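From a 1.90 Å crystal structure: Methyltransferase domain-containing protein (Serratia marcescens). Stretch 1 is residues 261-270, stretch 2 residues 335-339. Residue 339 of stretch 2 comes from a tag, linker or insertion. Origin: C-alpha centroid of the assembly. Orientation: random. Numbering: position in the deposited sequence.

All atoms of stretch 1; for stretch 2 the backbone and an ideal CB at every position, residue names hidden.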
ATOM      1  N   ILE A 261      20.249  -5.824  30.845  1.00 29.05           N
ATOM      2  CA  ILE A 261      21.515  -5.227  30.427  1.00 27.72           C
ATOM      3  C   ILE A 261      22.135  -4.420  31.559  1.00 31.01           C
ATOM      4  O   ILE A 261      23.344  -4.489  31.793  1.00 28.99           O
ATOM      5  CB  ILE A 261      21.312  -4.361  29.175  1.00 26.17           C
ATOM      6  CG1 ILE A 261      20.913  -5.249  27.987  1.00 29.16           C
ATOM      7  CG2 ILE A 261      22.583  -3.568  28.896  1.00 28.22           C
ATOM      8  CD1 ILE A 261      20.554  -4.480  26.728  1.00 29.22           C
ATOM      9  N   TYR A 262      21.323  -3.627  32.265  1.00 32.32           N
ATOM     10  CA  TYR A 262      21.841  -2.830  33.372  1.00 34.23           C
ATOM     11  C   TYR A 262      22.539  -3.707  34.402  1.00 33.77           C
ATOM     12  O   TYR A 262      23.639  -3.377  34.864  1.00 34.03           O
ATOM     13  CB  TYR A 262      20.709  -2.049  34.033  1.00 33.81           C
ATOM     14  CG  TYR A 262      21.173  -1.205  35.191  1.00 37.70           C
ATOM     15  CD1 TYR A 262      21.671   0.073  34.978  1.00 38.46           C
ATOM     16  CD2 TYR A 262      21.133  -1.689  36.503  1.00 40.04           C
ATOM     17  CE1 TYR A 262      22.109   0.859  36.026  1.00 38.02           C
ATOM     18  CE2 TYR A 262      21.577  -0.910  37.563  1.00 39.92           C
ATOM     19  CZ  TYR A 262      22.062   0.366  37.316  1.00 40.94           C
ATOM     20  OH  TYR A 262      22.504   1.161  38.351  1.00 46.04           O
ATOM     21  N   ARG A 263      21.918  -4.834  34.758  1.00 31.31           N
ATOM     22  CA  ARG A 263      22.485  -5.707  35.782  1.00 35.35           C
ATOM     23  C   ARG A 263      23.829  -6.264  35.335  1.00 36.51           C
ATOM     24  O   ARG A 263      24.761  -6.390  36.139  1.00 35.41           O
ATOM     25  CB  ARG A 263      21.506  -6.837  36.099  1.00 31.41           C
ATOM     26  CG  ARG A 263      21.952  -7.733  37.238  1.00 41.89           C
ATOM     27  CD  ARG A 263      20.844  -8.674  37.690  1.00 43.35           C
ATOM     28  NE  ARG A 263      20.475  -9.638  36.656  1.00 47.76           N
ATOM     29  CZ  ARG A 263      19.326  -9.618  35.985  1.00 46.19           C
ATOM     30  NH1 ARG A 263      18.420  -8.676  36.240  1.00 46.73           N
ATOM     31  NH2 ARG A 263      19.081 -10.544  35.063  1.00 42.70           N
ATOM     32  N   ALA A 264      23.963  -6.555  34.042  1.00 36.27           N
ATOM     33  CA  ALA A 264      25.164  -7.194  33.520  1.00 32.57           C
ATOM     34  C   ALA A 264      26.282  -6.215  33.188  1.00 31.16           C
ATOM     35  O   ALA A 264      27.434  -6.642  33.063  1.00 32.46           O
ATOM     36  CB  ALA A 264      24.806  -8.023  32.282  1.00 34.59           C
ATOM     37  N   MET A 265      25.978  -4.922  33.074  1.00 32.19           N
ATOM     38  CA  MET A 265      26.963  -3.933  32.661  1.00 32.07           C
ATOM     39  C   MET A 265      28.032  -3.746  33.732  1.00 33.49           C
ATOM     40  O   MET A 265      27.772  -3.954  34.917  1.00 33.87           O
ATOM     41  CB  MET A 265      26.302  -2.585  32.408  1.00 30.18           C
ATOM     42  CG  MET A 265      25.678  -2.437  31.045  1.00 36.01           C
ATOM     43  SD  MET A 265      24.581  -1.013  31.047  0.72 32.71           S
ATOM     44  CE  MET A 265      25.762   0.306  31.349  1.00 32.18           C
ATOM     45  N   PRO A 266      29.228  -3.310  33.346  1.00 34.20           N
ATOM     46  CA  PRO A 266      30.218  -2.921  34.355  1.00 32.20           C
ATOM     47  C   PRO A 266      29.783  -1.648  35.060  1.00 37.36           C
ATOM     48  O   PRO A 266      29.018  -0.840  34.524  1.00 33.88           O
ATOM     49  CB  PRO A 266      31.493  -2.696  33.539  1.00 36.72           C
ATOM     50  CG  PRO A 266      30.991  -2.251  32.185  1.00 32.83           C
ATOM     51  CD  PRO A 266      29.712  -3.058  31.972  1.00 32.00           C
ATOM     52  N   ALA A 267      30.268  -1.480  36.287  1.00 39.02           N
ATOM     53  CA  ALA A 267      30.015  -0.242  37.004  1.00 41.04           C
ATOM     54  C   ALA A 267      30.618   0.922  36.232  1.00 38.04           C
ATOM     55  O   ALA A 267      31.709   0.812  35.665  1.00 41.40           O
ATOM     56  CB  ALA A 267      30.596  -0.309  38.418  1.00 41.70           C
ATOM     57  N   GLY A 268      29.892   2.036  36.192  1.00 38.94           N
ATOM     58  CA  GLY A 268      30.328   3.164  35.397  1.00 41.32           C
ATOM     59  C   GLY A 268      30.199   2.983  33.902  1.00 36.43           C
ATOM     60  O   GLY A 268      30.608   3.878  33.152  1.00 37.81           O
ATOM     61  N   GLY A 269      29.649   1.856  33.441  1.00 33.83           N
ATOM     62  CA  GLY A 269      29.533   1.622  32.018  1.00 29.64           C
ATOM     63  C   GLY A 269      28.458   2.484  31.386  1.00 30.30           C
ATOM     64  O   GLY A 269      27.593   3.046  32.061  1.00 31.85           O
ATOM     65  N   ARG A 270      28.515   2.580  30.057  1.00 31.14           N
ATOM     66  CA  ARG A 270      27.538   3.325  29.275  1.00 30.49           C
ATOM     67  C   ARG A 270      26.741   2.374  28.385  1.00 26.26           C
ATOM     68  O   ARG A 270      27.291   1.409  27.844  1.00 26.14           O
ATOM     69  CB  ARG A 270      28.223   4.381  28.408  1.00 29.16           C
ATOM     70  CG  ARG A 270      27.269   5.272  27.623  1.00 32.15           C
ATOM     71  CD  ARG A 270      28.015   6.446  26.988  1.00 31.96           C
ATOM     72  NE  ARG A 270      28.338   7.455  27.990  1.00 36.07           N
ATOM     73  CZ  ARG A 270      29.114   8.515  27.786  1.00 36.53           C
ATOM     74  NH1 ARG A 270      29.679   8.728  26.594  1.00 34.01           N
ATOM     75  NH2 ARG A 270      29.328   9.366  28.785  1.00 38.65           N
ATOM     76  N   UNK A 335      20.749   7.159  25.736  1.00 28.77           N
ATOM     77  CA  UNK A 335      22.030   6.914  26.390  1.00 26.30           C
ATOM     78  C   UNK A 335      21.840   6.991  27.899  1.00 29.35           C
ATOM     79  O   UNK A 335      21.131   7.871  28.397  1.00 30.72           O
ATOM     80  CB  UNK A 335      23.088   7.916  25.923  1.00 26.30           C
ATOM     81  N   UNK A 336      22.499   6.089  28.623  1.00 35.72           N
ATOM     82  CA  UNK A 336      22.470   6.121  30.077  1.00 34.59           C
ATOM     83  C   UNK A 336      23.691   5.432  30.648  1.00 35.84           C
ATOM     84  O   UNK A 336      24.383   4.676  29.955  1.00 32.95           O
ATOM     85  CB  UNK A 336      21.194   5.465  30.607  1.00 34.59           C
ATOM     86  N   UNK A 337      23.956   5.706  31.926  1.00 35.39           N
ATOM     87  CA  UNK A 337      25.113   5.141  32.606  1.00 35.92           C
ATOM     88  C   UNK A 337      24.691   4.345  33.836  1.00 35.94           C
ATOM     89  O   UNK A 337      23.616   4.551  34.415  1.00 35.02           O
ATOM     90  CB  UNK A 337      26.090   6.249  33.004  1.00 35.92           C
ATOM     91  N   UNK A 338      25.575   3.432  34.227  1.00 35.93           N
ATOM     92  CA  UNK A 338      25.362   2.548  35.364  1.00 36.95           C
ATOM     93  C   UNK A 338      26.178   3.082  36.536  1.00 41.44           C
ATOM     94  O   UNK A 338      27.416   3.089  36.491  1.00 41.65           O
ATOM     95  CB  UNK A 338      25.748   1.106  35.030  1.00 36.95           C
ATOM     96  N   UNK A 339      25.483   3.540  37.569  1.00 43.71           N
ATOM     97  CA  UNK A 339      26.117   3.952  38.818  1.00 45.74           C
ATOM     98  C   UNK A 339      25.328   3.399  40.003  1.00 45.71           C
ATOM     99  O   UNK A 339      24.149   3.051  39.866  1.00 49.00           O
ATOM    100  CB  UNK A 339      26.215   5.477  38.901  1.00 45.74           C
TER

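Position 335 lies on an extended backbone, and its CA-to-CB bond points toward stretch 1. What it meets there is the aliphatic part of Arg270: the ideal CB is 5.2 Å from Arg270 CG, with no polar atom close by to ask for a partner. A small or medium apolar side chain, branched or not, would suit. The deposited residue is Val335, whose CG1 packs 3.8 Å from Arg270 CD.

At position 336 the CB would point away, and no atom of stretch 1 lies within 5.5 Å of it, so this contact sets no side-chain preference. The backbone still takes part, its O lying 3.5 Å from Arg270 CA in a CA-H...O contact. The residue is Gly336.

Position 337 pairs with Arg270 in an antiparallel, non-hydrogen-bonded bridge (CA to CA, 4.5 Å), so the two side chains leave on the same face of the sheet. A long cation next door favours an acid, though a polar amide could also offer an oxygen. Glu337 is the deposited choice. It bends back with chi1 m and an off-well chi2, and its OE2 sits near the guanidinium plane, taking a hydrogen bond from Arg270 NE at 2.9 Å as part of a salt bridge; a weak one from Arg270 NH2 to the same OE2 spans 3.2 Å.

Position 338 is the most demanding. Its backbone is held on two sides of the residue: its N donates to Gly269 O at 3.0 Å, and Gly268 N donates to its O at 2.7 Å. The type II turn from Pro266 to Gly269 presents these groups. The CB points toward stretch 1, 3.8 Å from each of Tyr262 CE1, Met265 CE and Pro266 O. Beyond lies a channel along the tyrosine ring, leading to carbonyl oxygens where the helix ends. An apolar chain could use the walls, but a long one tipped with a donor can use the far end as well. Lys338 does both. All four chi angles are t; CD lies over the Tyr262 face, 4.3 Å from the ring centroid, and CB of Met265 is 3.7 Å from that same CD. NZ then donates to Tyr262 O at 2.9 Å and Met265 O at 3.0 Å, so the ammonium gathers carbonyls at the helix terminus.

Position 339 directs its CB away into space free of stretch 1, leaving the side chain largely unconstrained here. It is Leu339, from an expression tag. Its N donates to water 1 at 3.0 Å, and the same water hydrogen-bonds Tyr262 OH at 3.1 Å.

Stretch 2 (335-339) VGEKL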
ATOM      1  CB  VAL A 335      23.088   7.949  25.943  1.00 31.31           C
ATOM      2  CG1 VAL A 335      24.443   7.676  26.594  1.00 27.39           C
ATOM      3  CG2 VAL A 335      23.183   7.995  24.420  1.00 33.70           C
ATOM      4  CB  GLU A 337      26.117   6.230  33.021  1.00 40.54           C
ATOM      5  CG  GLU A 337      26.969   6.756  31.884  1.00 38.23           C
ATOM      6  CD  GLU A 337      26.429   8.045  31.327  1.00 38.75           C
ATOM      7  OE1 GLU A 337      25.783   8.788  32.101  1.00 40.70           O
ATOM      8  OE2 GLU A 337      26.651   8.316  30.126  1.00 37.11           O
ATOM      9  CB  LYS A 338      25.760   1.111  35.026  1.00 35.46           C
ATOM     10  CG  LYS A 338      25.759   0.188  36.235  1.00 36.61           C
ATOM     11  CD  LYS A 338      25.788  -1.289  35.873  1.00 36.36           C
ATOM     12  CE  LYS A 338      25.481  -2.126  37.124  1.00 37.48           C
ATOM     13  NZ  LYS A 338      25.591  -3.597  36.937  1.00 35.24           N
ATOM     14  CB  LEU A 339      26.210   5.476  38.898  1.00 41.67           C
ATOM     15  CG  LEU A 339      27.235   6.121  37.959  1.00 50.84           C
ATOM     16  CD1 LEU A 339      26.576   7.135  37.021  1.00 44.76           C
ATOM     17  CD2 LEU A 339      28.367   6.769  38.757  1.00 50.09           C
TER
HETATM   18  O   HOH W   1      22.528   4.163  37.596  1.00 44.39           O
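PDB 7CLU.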